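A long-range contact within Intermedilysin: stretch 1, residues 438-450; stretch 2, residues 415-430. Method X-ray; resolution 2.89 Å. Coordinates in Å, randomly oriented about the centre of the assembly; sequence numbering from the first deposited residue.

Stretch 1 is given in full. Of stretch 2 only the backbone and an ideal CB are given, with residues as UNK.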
# COMPACT_ATOMS: atom_id res chain seq x y z
N TRP A 438 14.37 13.47 53.46
CA TRP A 438 13.62 12.71 52.47
C TRP A 438 14.57 12.20 51.38
O TRP A 438 15.57 12.84 51.07
CB TRP A 438 12.52 13.57 51.86
CG TRP A 438 11.68 14.25 52.90
CD1 TRP A 438 11.81 15.53 53.36
CD2 TRP A 438 10.58 13.68 53.62
NE1 TRP A 438 10.86 15.79 54.31
CE2 TRP A 438 10.09 14.67 54.49
CE3 TRP A 438 9.95 12.43 53.61
CZ2 TRP A 438 9.01 14.45 55.35
CZ3 TRP A 438 8.89 12.21 54.46
CH2 TRP A 438 8.42 13.22 55.31
N ARG A 439 14.23 11.04 50.80
CA ARG A 439 15.11 10.37 49.86
C ARG A 439 14.30 9.65 48.79
O ARG A 439 13.29 9.01 49.09
CB ARG A 439 16.01 9.37 50.60
CG ARG A 439 17.01 8.66 49.70
CD ARG A 439 18.18 8.12 50.49
NE ARG A 439 19.44 8.26 49.76
CZ ARG A 439 20.63 8.37 50.32
NH1 ARG A 439 20.75 8.38 51.65
NH2 ARG A 439 21.71 8.50 49.57
N LEU A 440 14.76 9.75 47.54
CA LEU A 440 14.05 9.21 46.39
C LEU A 440 14.25 7.70 46.29
O LEU A 440 15.32 7.18 46.62
CB LEU A 440 14.57 9.89 45.11
CG LEU A 440 13.55 10.43 44.11
CD1 LEU A 440 12.74 9.30 43.53
CD2 LEU A 440 12.64 11.48 44.74
N ILE A 441 13.22 6.99 45.82
CA ILE A 441 13.35 5.54 45.65
C ILE A 441 12.88 5.16 44.25
O ILE A 441 13.12 4.04 43.79
CB ILE A 441 12.57 4.74 46.71
CG1 ILE A 441 12.09 5.61 47.87
CG2 ILE A 441 13.44 3.61 47.26
CD1 ILE A 441 10.69 6.10 47.70
N TYR A 442 12.24 6.09 43.56
CA TYR A 442 11.72 5.83 42.22
C TYR A 442 11.16 7.12 41.66
O TYR A 442 10.65 7.98 42.39
CB TYR A 442 10.65 4.74 42.23
CG TYR A 442 10.02 4.42 40.88
CD1 TYR A 442 8.95 5.17 40.40
CD2 TYR A 442 10.46 3.35 40.11
CE1 TYR A 442 8.36 4.88 39.18
CE2 TYR A 442 9.88 3.05 38.89
CZ TYR A 442 8.83 3.82 38.43
OH TYR A 442 8.25 3.51 37.22
N SER A 443 11.29 7.24 40.34
CA SER A 443 10.78 8.40 39.62
C SER A 443 10.54 8.03 38.17
O SER A 443 11.41 7.44 37.52
CB SER A 443 11.77 9.56 39.70
OG SER A 443 11.24 10.67 39.02
N LYS A 444 9.36 8.40 37.66
CA LYS A 444 9.00 8.22 36.26
C LYS A 444 8.11 9.37 35.81
O LYS A 444 7.52 10.08 36.63
CB LYS A 444 8.28 6.88 36.03
CG LYS A 444 8.78 6.13 34.81
CD LYS A 444 10.04 5.34 35.13
CE LYS A 444 10.92 5.16 33.91
NZ LYS A 444 12.04 4.20 34.15
N ASN A 445 7.99 9.52 34.49
CA ASN A 445 7.22 10.60 33.88
C ASN A 445 6.43 10.07 32.69
O ASN A 445 6.87 9.16 31.99
CB ASN A 445 8.13 11.76 33.42
CG ASN A 445 8.88 12.40 34.56
OD1 ASN A 445 9.83 11.83 35.10
ND2 ASN A 445 8.47 13.61 34.93
N ASP A 446 5.26 10.67 32.47
CA ASP A 446 4.39 10.33 31.34
C ASP A 446 4.14 8.83 31.27
O ASP A 446 4.34 8.18 30.24
CB ASP A 446 5.00 10.84 30.03
CG ASP A 446 3.95 11.08 28.94
OD1 ASP A 446 3.36 10.10 28.44
OD2 ASP A 446 3.73 12.26 28.58
N LEU A 447 3.70 8.27 32.39
CA LEU A 447 3.39 6.84 32.42
C LEU A 447 2.12 6.58 31.62
O LEU A 447 1.10 7.24 31.85
CB LEU A 447 3.20 6.36 33.86
CG LEU A 447 4.47 6.05 34.66
CD1 LEU A 447 4.10 5.63 36.08
CD2 LEU A 447 5.30 4.97 33.99
N PRO A 448 2.13 5.65 30.67
CA PRO A 448 0.91 5.37 29.90
C PRO A 448 -0.24 4.96 30.81
O PRO A 448 -0.03 4.40 31.89
CB PRO A 448 1.32 4.23 28.97
CG PRO A 448 2.80 4.31 28.88
CD PRO A 448 3.26 4.83 30.20
N LEU A 449 -1.46 5.26 30.37
CA LEU A 449 -2.66 4.94 31.13
C LEU A 449 -3.06 3.50 30.84
O LEU A 449 -3.91 3.20 30.00
CB LEU A 449 -3.78 5.91 30.79
CG LEU A 449 -5.10 5.64 31.51
CD1 LEU A 449 -5.47 6.80 32.42
CD2 LEU A 449 -6.21 5.37 30.51
N VAL A 450 -2.43 2.58 31.57
CA VAL A 450 -2.73 1.15 31.45
C VAL A 450 -3.98 0.86 32.27
O VAL A 450 -4.21 1.54 33.28
CB VAL A 450 -1.54 0.30 31.93
CG1 VAL A 450 -1.70 -1.14 31.46
CG2 VAL A 450 -0.22 0.87 31.44
N UNK A 415 -8.33 6.30 40.05
CA UNK A 415 -9.07 5.87 38.87
C UNK A 415 -9.14 7.05 37.89
O UNK A 415 -9.95 7.96 38.07
CB UNK A 415 -10.47 5.38 39.25
N UNK A 416 -8.29 7.01 36.87
CA UNK A 416 -8.25 8.04 35.85
C UNK A 416 -9.18 7.68 34.69
O UNK A 416 -9.37 6.50 34.37
CB UNK A 416 -6.82 8.24 35.35
N UNK A 417 -9.74 8.70 34.07
CA UNK A 417 -10.52 8.52 32.85
C UNK A 417 -9.61 8.68 31.63
O UNK A 417 -8.40 8.90 31.76
CB UNK A 417 -11.68 9.52 32.79
N UNK A 418 -10.19 8.57 30.44
CA UNK A 418 -9.39 8.51 29.22
C UNK A 418 -8.73 9.81 28.82
O UNK A 418 -7.81 9.80 28.00
CB UNK A 418 -10.27 8.03 28.06
N UNK A 419 -9.17 10.93 29.39
CA UNK A 419 -8.63 12.25 29.02
C UNK A 419 -7.54 12.67 30.00
O UNK A 419 -7.62 13.69 30.68
CB UNK A 419 -9.74 13.30 28.99
N UNK A 420 -6.48 11.86 30.04
CA UNK A 420 -5.38 12.05 30.99
C UNK A 420 -4.06 11.78 30.28
O UNK A 420 -3.90 10.73 29.65
CB UNK A 420 -5.54 11.14 32.21
N UNK A 421 -3.12 12.71 30.40
CA UNK A 421 -1.79 12.55 29.83
C UNK A 421 -0.76 13.14 30.78
O UNK A 421 -1.09 13.88 31.71
CB UNK A 421 -1.70 13.21 28.45
N UNK A 422 0.50 12.79 30.54
CA UNK A 422 1.63 13.32 31.30
C UNK A 422 1.45 13.03 32.80
O UNK A 422 1.42 13.94 33.64
CB UNK A 422 1.78 14.82 31.06
N UNK A 423 1.33 11.74 33.12
CA UNK A 423 1.25 11.30 34.51
C UNK A 423 2.65 11.17 35.08
O UNK A 423 3.50 10.47 34.52
CB UNK A 423 0.50 9.97 34.63
N UNK A 424 2.89 11.84 36.20
CA UNK A 424 4.20 11.86 36.85
C UNK A 424 4.09 11.23 38.23
O UNK A 424 3.07 11.36 38.91
CB UNK A 424 4.74 13.29 36.95
N UNK A 425 5.15 10.54 38.63
CA UNK A 425 5.19 9.84 39.91
C UNK A 425 6.49 10.21 40.62
O UNK A 425 7.57 9.78 40.20
CB UNK A 425 5.08 8.33 39.72
N UNK A 426 6.38 11.00 41.68
CA UNK A 426 7.48 11.20 42.62
C UNK A 426 7.19 10.38 43.86
O UNK A 426 6.04 10.30 44.30
CB UNK A 426 7.66 12.68 42.97
N UNK A 427 8.23 9.77 44.42
CA UNK A 427 8.07 8.91 45.60
C UNK A 427 9.37 8.94 46.38
O UNK A 427 10.44 8.70 45.83
CB UNK A 427 7.70 7.48 45.21
N UNK A 428 9.27 9.25 47.68
CA UNK A 428 10.45 9.37 48.52
C UNK A 428 10.14 8.81 49.90
O UNK A 428 8.98 8.76 50.33
CB UNK A 428 10.91 10.83 48.61
N UNK A 429 11.19 8.38 50.59
CA UNK A 429 11.06 7.85 51.93
C UNK A 429 11.93 8.56 52.95
O UNK A 429 12.05 9.79 52.91
CB UNK A 429 11.40 6.36 51.92
N UNK A 430 12.53 7.80 53.86
CA UNK A 430 13.40 8.37 54.88
C UNK A 430 14.53 7.39 55.17
O UNK A 430 14.30 6.18 55.26
CB UNK A 430 12.62 8.69 56.15

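Position 415 has nothing of stretch 1 near its CB, so almost any residue would suit. It is Arg 415. At 416 the CB points toward stretch 1, 3.5 Å from Leu 449 CD1. An apolar side chain fits; Phe 416 is there, its CB touching that methyl.

Positions 417, 418 and 419 point their CB away. Polar or small residues would do. They are Lys 417, Gly 418 and Asn 419.

At 420 the CB again points toward stretch 1, 4.3 Å from Leu 449 CD1. A branched aliphatic would suit, and Val 420 packs there. Position 421 points sideways into open space, and many residues would serve; it is Arg 421.

Position 422 has phi/psi of 57/59, a left-handed conformation that favours Gly, Asn or Asp. The carboxylate of Asp 446 is near, with OD2 4.1 Å from the ideal CB, so a donor would be welcome. It is Asn 422, which suits the left-handed backbone.

At 423 the backbone does the pairing: its O accepts from Leu 447 N at 3.1 Å. The CB points sideways. An extended backbone suits a beta-branched aliphatic, among others. It is Ile 423.

Position 424 points sideways, near Asn 445. A long or polar side chain could pass by. In Arg 424, CG lies 3.8 Å from Asn 445 ND2.

At 425 the backbone N donates to Lys 444 O at 3.1 Å, and a weak bond returns from Lys 444 N to the O of 425 at 3.4 Å. The CB shares a face with Tyr 442 and Lys 444 and lies 4.6 Å from Leu 447 CD1. Val, Ile or Leu would suit. Val 425 places CG2 3.8 Å from Leu 447 CD1.

Position 426 turns to the opposite face, with Leu 440 CD2 5.4 Å from its CB. A long chain with an apolar stem fits. Lys 426 brings CG to 4.2 Å from Leu 440 CD2.

At 427 the CB meets Ile 441 CD1 at 4.1 Å, and the O accepts from Ile 441 N at 3.3 Å. A compact aliphatic is expected. Val 427 sets CG2 3.5 Å from Ile 441 CD1 and CG1 3.5 Å from Tyr 442 CB.

Position 428 faces Leu 440, so an apolar residue suits. Leu 428 CD2 lies 3.4 Å from Leu 440 CD2.

At 429, phi/psi of -125/-140 leans toward Gly. Gly 429 N donates to Arg 439 O at 2.7 Å, and Gly 429 O accepts from Arg 439 N at 3.3 Å. Position 430 points sideways, leaving the choice wide; it is Ala 430.

Stretch 2 (415-430) RFKGNVRNIRVKVLGA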
# COMPACT_ATOMS: atom_id res chain seq x y z
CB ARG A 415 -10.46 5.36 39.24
CG ARG A 415 -10.43 4.23 40.28
CD ARG A 415 -11.47 3.15 39.99
NE ARG A 415 -12.25 2.80 41.17
CZ ARG A 415 -13.27 1.95 41.17
NH1 ARG A 415 -13.64 1.35 40.04
NH2 ARG A 415 -13.93 1.70 42.29
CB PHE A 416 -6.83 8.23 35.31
CG PHE A 416 -5.80 8.46 36.37
CD1 PHE A 416 -5.76 9.66 37.07
CD2 PHE A 416 -4.85 7.50 36.65
CE1 PHE A 416 -4.80 9.87 38.04
CE2 PHE A 416 -3.88 7.71 37.61
CZ PHE A 416 -3.86 8.90 38.31
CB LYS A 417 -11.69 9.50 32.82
CG LYS A 417 -13.04 8.84 33.09
CD LYS A 417 -14.15 9.87 33.28
CE LYS A 417 -15.50 9.21 33.45
NZ LYS A 417 -16.63 10.14 33.17
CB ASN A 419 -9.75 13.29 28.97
CG ASN A 419 -10.80 13.07 30.03
OD1 ASN A 419 -11.99 12.94 29.73
ND2 ASN A 419 -10.38 13.02 31.29
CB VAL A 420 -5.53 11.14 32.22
CG1 VAL A 420 -4.34 11.29 33.16
CG2 VAL A 420 -6.83 11.45 32.95
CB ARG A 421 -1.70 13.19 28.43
CG ARG A 421 -0.99 14.56 28.32
CD ARG A 421 -0.56 14.83 26.88
NE ARG A 421 -1.67 14.85 25.93
CZ ARG A 421 -1.54 14.69 24.62
NH1 ARG A 421 -0.35 14.50 24.08
NH2 ARG A 421 -2.61 14.72 23.84
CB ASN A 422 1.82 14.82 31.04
CG ASN A 422 2.55 15.11 29.73
OD1 ASN A 422 3.65 14.64 29.49
ND2 ASN A 422 1.92 15.92 28.88
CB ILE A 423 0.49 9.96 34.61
CG1 ILE A 423 -0.93 10.12 34.06
CG2 ILE A 423 0.44 9.48 36.05
CD1 ILE A 423 -1.67 8.81 33.88
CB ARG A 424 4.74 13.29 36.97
CG ARG A 424 4.76 14.07 35.66
CD ARG A 424 4.78 15.56 35.93
NE ARG A 424 5.80 15.91 36.92
CZ ARG A 424 5.82 17.05 37.61
NH1 ARG A 424 4.88 17.97 37.42
NH2 ARG A 424 6.79 17.27 38.49
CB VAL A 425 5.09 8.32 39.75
CG1 VAL A 425 5.16 7.63 41.10
CG2 VAL A 425 3.81 7.95 39.03
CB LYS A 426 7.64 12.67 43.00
CG LYS A 426 9.08 13.09 43.30
CD LYS A 426 9.13 14.23 44.33
CE LYS A 426 8.72 15.57 43.73
NZ LYS A 426 7.51 16.14 44.40
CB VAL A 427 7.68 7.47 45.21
CG1 VAL A 427 8.70 6.86 44.28
CG2 VAL A 427 7.46 6.60 46.44
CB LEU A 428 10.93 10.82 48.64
CG LEU A 428 10.37 11.85 47.65
CD1 LEU A 428 9.01 12.34 48.09
CD2 LEU A 428 11.34 13.02 47.48
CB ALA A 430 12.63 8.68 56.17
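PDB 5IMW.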